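Local structure of Blr6230 protein (5NGG) at residues P241-E244 and M248-K251; V237-G240 and V245-M248. The protein is a subclass B3 metallo-beta-lactamase that probably uses zinc in its active site to hydrolyse the amide bond of beta-lactam antibiotics. One frame throughout, in Å; residues are numbered along the deposited sequence.

Contact 1: P241-E244 and M248-K251; sequences PHPE and MQAK. With ZN (zinc ion), chain C.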
ATOM      1  N   PRO A 241      -3.141   1.289   0.773  1.00  8.13           N
ATOM      2  CA  PRO A 241      -2.252   2.246   0.100  1.00  8.42           C
ATOM      3  C   PRO A 241      -2.975   3.396  -0.600  1.00  6.58           C
ATOM      4  O   PRO A 241      -2.312   4.300  -1.105  1.00  6.44           O
ATOM      5  CB  PRO A 241      -1.456   1.374  -0.856  1.00 11.40           C
ATOM      6  CG  PRO A 241      -2.324   0.228  -1.139  1.00 13.62           C
ATOM      7  CD  PRO A 241      -3.256   0.029   0.024  1.00 10.02           C
ATOM      8  N   HIS A 242      -4.315   3.378  -0.582  1.00  7.07           N
ATOM      9  CA  HIS A 242      -5.145   4.501  -0.994  1.00  7.09           C
ATOM     10  C   HIS A 242      -6.175   4.690   0.105  1.00  7.50           C
ATOM     11  O   HIS A 242      -6.701   3.701   0.632  1.00  8.07           O
ATOM     12  CB  HIS A 242      -5.825   4.221  -2.347  1.00  7.54           C
ATOM     13  CG  HIS A 242      -4.865   4.117  -3.487  1.00  7.58           C
ATOM     14  ND1 HIS A 242      -4.309   5.212  -4.121  1.00  7.12           N
ATOM     15  CD2 HIS A 242      -4.357   3.039  -4.115  1.00  7.11           C
ATOM     16  CE1 HIS A 242      -3.503   4.793  -5.089  1.00  6.99           C
ATOM     17  NE2 HIS A 242      -3.513   3.478  -5.107  1.00  6.46           N
ATOM     18  N   PRO A 243      -6.511   5.950   0.441  1.00  8.01           N
ATOM     19  CA  PRO A 243      -7.439   6.174   1.558  1.00  9.38           C
ATOM     20  C   PRO A 243      -8.841   5.607   1.341  1.00  8.97           C
ATOM     21  O   PRO A 243      -9.531   5.298   2.302  1.00  9.77           O
ATOM     22  CB  PRO A 243      -7.389   7.698   1.760  1.00 12.10           C
ATOM     23  CG  PRO A 243      -6.744   8.255   0.550  1.00 10.42           C
ATOM     24  CD  PRO A 243      -5.930   7.198  -0.084  1.00  8.62           C
ATOM     25  N   GLU A 244      -9.221   5.470   0.072  0.50 11.05           N
ATOM     26  CA  GLU A 244     -10.489   4.877  -0.332  0.50 12.08           C
ATOM     27  C   GLU A 244     -10.674   3.442   0.153  0.50 12.06           C
ATOM     28  O   GLU A 244     -11.819   3.020   0.386  0.50 12.24           O
ATOM     29  CB  GLU A 244     -10.619   4.965  -1.853  0.50 12.85           C
ATOM     30  CG  GLU A 244     -10.754   6.400  -2.342  0.50 13.50           C
ATOM     31  CD  GLU A 244      -9.440   7.079  -2.731  0.50 13.83           C
ATOM     32  OE1 GLU A 244      -8.320   6.690  -2.303  0.50 12.95           O
ATOM     33  OE2 GLU A 244      -9.534   8.061  -3.497  0.50 14.93           O
ATOM     34  N   MET A 248     -10.796   6.694   4.795  1.00  8.95           N
ATOM     35  CA  MET A 248      -9.947   7.444   5.715  1.00  8.20           C
ATOM     36  C   MET A 248     -10.519   8.801   6.131  1.00  8.62           C
ATOM     37  O   MET A 248     -10.536   9.120   7.316  1.00  9.35           O
ATOM     38  CB  MET A 248      -8.559   7.643   5.090  1.00  7.95           C
ATOM     39  CG  MET A 248      -7.548   8.351   5.990  1.00  8.07           C
ATOM     40  SD  MET A 248      -7.586  10.155   5.914  1.00  8.90           S
ATOM     41  CE  MET A 248      -6.913  10.428   4.274  1.00  8.37           C
ATOM     42  N   GLN A 249     -10.982   9.585   5.160  1.00  9.41           N
ATOM     43  CA  GLN A 249     -11.327  10.968   5.436  1.00 11.11           C
ATOM     44  C   GLN A 249     -12.531  11.022   6.380  1.00 11.47           C
ATOM     45  O   GLN A 249     -12.614  11.860   7.286  1.00 13.03           O
ATOM     46  CB  GLN A 249     -11.568  11.707   4.100  1.00 13.58           C
ATOM     47  CG  GLN A 249     -10.336  11.847   3.198  1.00 13.73           C
ATOM     48  CD  GLN A 249     -10.090  10.705   2.176  1.00 14.74           C
ATOM     49  OE1 GLN A 249     -10.441   9.498   2.408  1.00 13.92           O
ATOM     50  NE2 GLN A 249      -9.419  11.064   1.051  1.00 15.90           N
ATOM     51  N   ALA A 250     -13.498  10.155   6.145  1.00 12.39           N
ATOM     52  CA  ALA A 250     -14.691  10.093   6.999  1.00 14.40           C
ATOM     53  C   ALA A 250     -14.348   9.701   8.429  1.00 12.75           C
ATOM     54  O   ALA A 250     -14.941  10.212   9.382  1.00 15.30           O
ATOM     55  CB  ALA A 250     -15.722   9.148   6.404  1.00 16.70           C
ATOM     56  N   LYS A 251     -13.408   8.782   8.588  1.00 11.14           N
ATOM     57  CA  LYS A 251     -12.948   8.392   9.923  1.00 11.21           C
ATOM     58  C   LYS A 251     -12.173   9.507  10.622  1.00 11.44           C
ATOM     59  O   LYS A 251     -12.391   9.772  11.800  1.00 12.58           O
ATOM     60  CB  LYS A 251     -12.115   7.133   9.850  1.00 10.67           C
ATOM     61  CG  LYS A 251     -12.923   5.875   9.609  1.00  9.92           C
ATOM     62  CD  LYS A 251     -12.053   4.723   9.140  1.00  9.25           C
ATOM     63  CE  LYS A 251     -12.763   3.387   9.108  1.00  9.82           C
ATOM     64  NZ  LYS A 251     -11.901   2.403   8.393  1.00  9.60           N
TER
HETATM   65 ZN    ZN C 301      -2.080   2.333  -6.154  1.00  7.31          ZN
HETATM   66  O   HOH W   1      -1.449   1.258  -7.792  1.00  7.07           O

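Contact 2: V237-G240 and V245-M248; sequences VLLG and VYGM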
ATOM      1  N   VAL A 237      -8.079  -3.135  12.542  1.00  9.11           N
ATOM      2  CA  VAL A 237      -7.885  -1.849  11.872  1.00  8.60           C
ATOM      3  C   VAL A 237      -7.407  -2.121  10.453  1.00  8.00           C
ATOM      4  O   VAL A 237      -6.266  -2.540  10.259  1.00  8.95           O
ATOM      5  CB  VAL A 237      -6.839  -0.992  12.615  1.00  8.65           C
ATOM      6  CG1 VAL A 237      -6.552   0.314  11.867  1.00  9.07           C
ATOM      7  CG2 VAL A 237      -7.299  -0.685  14.040  1.00  9.55           C
ATOM      8  N   LEU A 238      -8.267  -1.837   9.477  1.00  7.47           N
ATOM      9  CA  LEU A 238      -7.912  -1.952   8.067  1.00  7.66           C
ATOM     10  C   LEU A 238      -7.294  -0.640   7.595  1.00  7.29           C
ATOM     11  O   LEU A 238      -7.915   0.421   7.678  1.00  7.55           O
ATOM     12  CB  LEU A 238      -9.138  -2.224   7.219  1.00  8.03           C
ATOM     13  CG  LEU A 238      -8.870  -2.309   5.711  1.00  9.11           C
ATOM     14  CD1 LEU A 238      -7.909  -3.449   5.382  1.00 10.20           C
ATOM     15  CD2 LEU A 238     -10.188  -2.443   4.957  1.00 10.29           C
ATOM     16  N   LEU A 239      -6.080  -0.731   7.048  1.00  6.67           N
ATOM     17  CA  LEU A 239      -5.419   0.369   6.347  1.00  7.19           C
ATOM     18  C   LEU A 239      -5.083  -0.129   4.949  1.00  7.16           C
ATOM     19  O   LEU A 239      -5.217  -1.296   4.613  1.00  7.90           O
ATOM     20  CB  LEU A 239      -4.179   0.839   7.107  1.00  7.39           C
ATOM     21  CG  LEU A 239      -4.410   1.307   8.546  1.00  7.60           C
ATOM     22  CD1 LEU A 239      -3.111   1.683   9.229  1.00  8.40           C
ATOM     23  CD2 LEU A 239      -5.349   2.482   8.572  1.00  8.46           C
ATOM     24  N   GLY A 240      -4.612   0.769   4.096  1.00  8.53           N
ATOM     25  CA  GLY A 240      -4.280   0.411   2.740  1.00  8.69           C
ATOM     26  C   GLY A 240      -3.541   1.522   2.036  1.00  7.71           C
ATOM     27  O   GLY A 240      -3.334   2.596   2.597  1.00  7.77           O
ATOM     28  N   VAL A 245      -9.568   2.719   0.372  1.00 11.14           N
ATOM     29  CA  VAL A 245      -9.610   1.325   0.866  1.00 10.48           C
ATOM     30  C   VAL A 245     -10.388   1.237   2.187  1.00 10.84           C
ATOM     31  O   VAL A 245     -11.048   0.238   2.454  1.00 13.31           O
ATOM     32  CB  VAL A 245      -8.178   0.750   1.045  1.00 10.77           C
ATOM     33  CG1 VAL A 245      -8.128  -0.529   1.879  1.00 12.29           C
ATOM     34  CG2 VAL A 245      -7.494   0.533  -0.299  1.00 12.26           C
ATOM     35  N   TYR A 246     -10.279   2.271   3.024  1.00  9.10           N
ATOM     36  CA  TYR A 246     -10.794   2.225   4.379  1.00  8.60           C
ATOM     37  C   TYR A 246     -11.552   3.484   4.773  1.00  8.87           C
ATOM     38  O   TYR A 246     -11.782   3.702   5.949  1.00  9.70           O
ATOM     39  CB  TYR A 246      -9.677   1.870   5.374  1.00  8.77           C
ATOM     40  CG  TYR A 246      -8.523   2.833   5.417  1.00  7.98           C
ATOM     41  CD1 TYR A 246      -7.525   2.803   4.443  1.00  8.12           C
ATOM     42  CD2 TYR A 246      -8.408   3.783   6.429  1.00  8.68           C
ATOM     43  CE1 TYR A 246      -6.460   3.683   4.478  1.00  7.93           C
ATOM     44  CE2 TYR A 246      -7.317   4.648   6.481  1.00  8.19           C
ATOM     45  CZ  TYR A 246      -6.349   4.618   5.494  1.00  7.67           C
ATOM     46  OH  TYR A 246      -5.277   5.485   5.565  1.00  8.60           O
ATOM     47  N   GLY A 247     -11.978   4.295   3.814  1.00  9.19           N
ATOM     48  CA  GLY A 247     -12.768   5.470   4.125  1.00 10.68           C
ATOM     49  C   GLY A 247     -12.058   6.390   5.102  1.00  9.53           C
ATOM     50  O   GLY A 247     -12.638   6.839   6.075  1.00 10.41           O
ATOM     51  N   MET A 248     -10.796   6.694   4.795  1.00  8.95           N
ATOM     52  CA  MET A 248      -9.947   7.444   5.715  1.00  8.20           C
ATOM     53  C   MET A 248     -10.519   8.801   6.131  1.00  8.62           C
ATOM     54  O   MET A 248     -10.536   9.120   7.316  1.00  9.35           O
ATOM     55  CB  MET A 248      -8.559   7.643   5.090  1.00  7.95           C
ATOM     56  CG  MET A 248      -7.548   8.351   5.990  1.00  8.07           C
ATOM     57  SD  MET A 248      -7.586  10.155   5.914  1.00  8.90           S
ATOM     58  CE  MET A 248      -6.913  10.428   4.274  1.00  8.37           C
TER

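Contact 1: P241-E244 and M248-K251
P243 and M248 meet through both backbone and side chain. The backbone part is one hydrogen bond, from M248 N to P243 O at 3.1 Å, nearly straight at its hydrogen (165°).

The apolar part centres on P243 CB, which three groups touch. M248 CB is the nearest, with P243 CB to M248 CB at 3.5 Å. The methionine chain starts with CG anti to its backbone N (chi1 -177°) and then bends at chi2 and chi3; the bends carry CE back to 3.7 Å from P243 CB. M248 thus clasps the proline with both ends of its side chain. The third neighbour is the amide of Q249, whose chain crosses the ring obliquely. Bent at chi2 (90°), it places OE1 3.6 Å from P243 CB, while NE2 reaches P243 CG at 3.9 Å. These are van der Waals contacts; the polar partner of Q249 NE2 is D53, to which it gives a hydrogen bond. Y49 of strand 47-49 also touches P243 and M248.

Metal coordination belongs to the residue just before the proline. H242 binds zinc through NE2 at 2.1 Å, a water adds another ligand, and D105 and H106 hold the same ion. ND1, on the other side of the imidazole, is hydrogen-bonded to G54 O, a second-shell bond that limits rotation of the ring. The arrangement is that of the Asp-His-His zinc site of the subclass B3 enzymes, with its histidine-bearing loop tied by the adjacent proline to the start of helix 248-253.

Contact 2: V237-G240 and V245-M248
The ring of Y246 is the main bump of this interface, lying against the end of strand 237-239. One methyl of L239 lies over one ring face: its CD2 sits 4.0 Å from the centroid of the Y246 ring and 24° off the normal, a CH-pi contact offset toward the rim. The nearest ring atom is CE2, 3.6 Å from L239 CD2. Although L239 leaves its backbone pointing away from the loop, the end of its side chain returns to it.

The base of the tyrosine presses against the strand backbone: Y246 CB comes within 3.2 Å of L238 O, and CE1 lies 3.5 Å from G240 N, so the ring spans the main chain from L238 to G240. A chi1 of 60°, which sets CG between the backbone N and the carbonyl carbon, directs the ring along this path.

V245 supplies a smaller bump. V245 CG1 rests 4.1 Å from G240 CA, packed directly on the backbone of a residue that has no side chain to come between them. L238 crosses V245 at about a right angle, its CD2 being 4.2 Å from V245 CG1. No hydrogen bond joins the two segments.

At the far end of the ring, Y246 OH is hydrogen-bonded to Y58 OH, and Y58 OH also bonds G240 O. Strand 237-239 forms the edge of its five-stranded sheet, paired with strand 193-199, while helix 268-291 packs on L238, V245 and Y246.

How the contacts relate
Contacts 1 and 2 divide the single excursion between strand 237-239 and helix 248-253, and their centres are 6 Å apart. M248 belongs to both, but its side chain serves contact 1. A direct tie joins them: K251 NZ, from the helix of contact 1, lies 2.8 Å from Y246 O in contact 2, a probable hydrogen bond, and the same ammonium forms a salt bridge with E268. Contact 1 carries the zinc ligand H242 itself. Contact 2 stands one layer behind, with the nearest side-chain atoms of V245 and H242 about 5 Å apart and V245 about 8 Å, at its nearest atom, from the zinc that H242 binds.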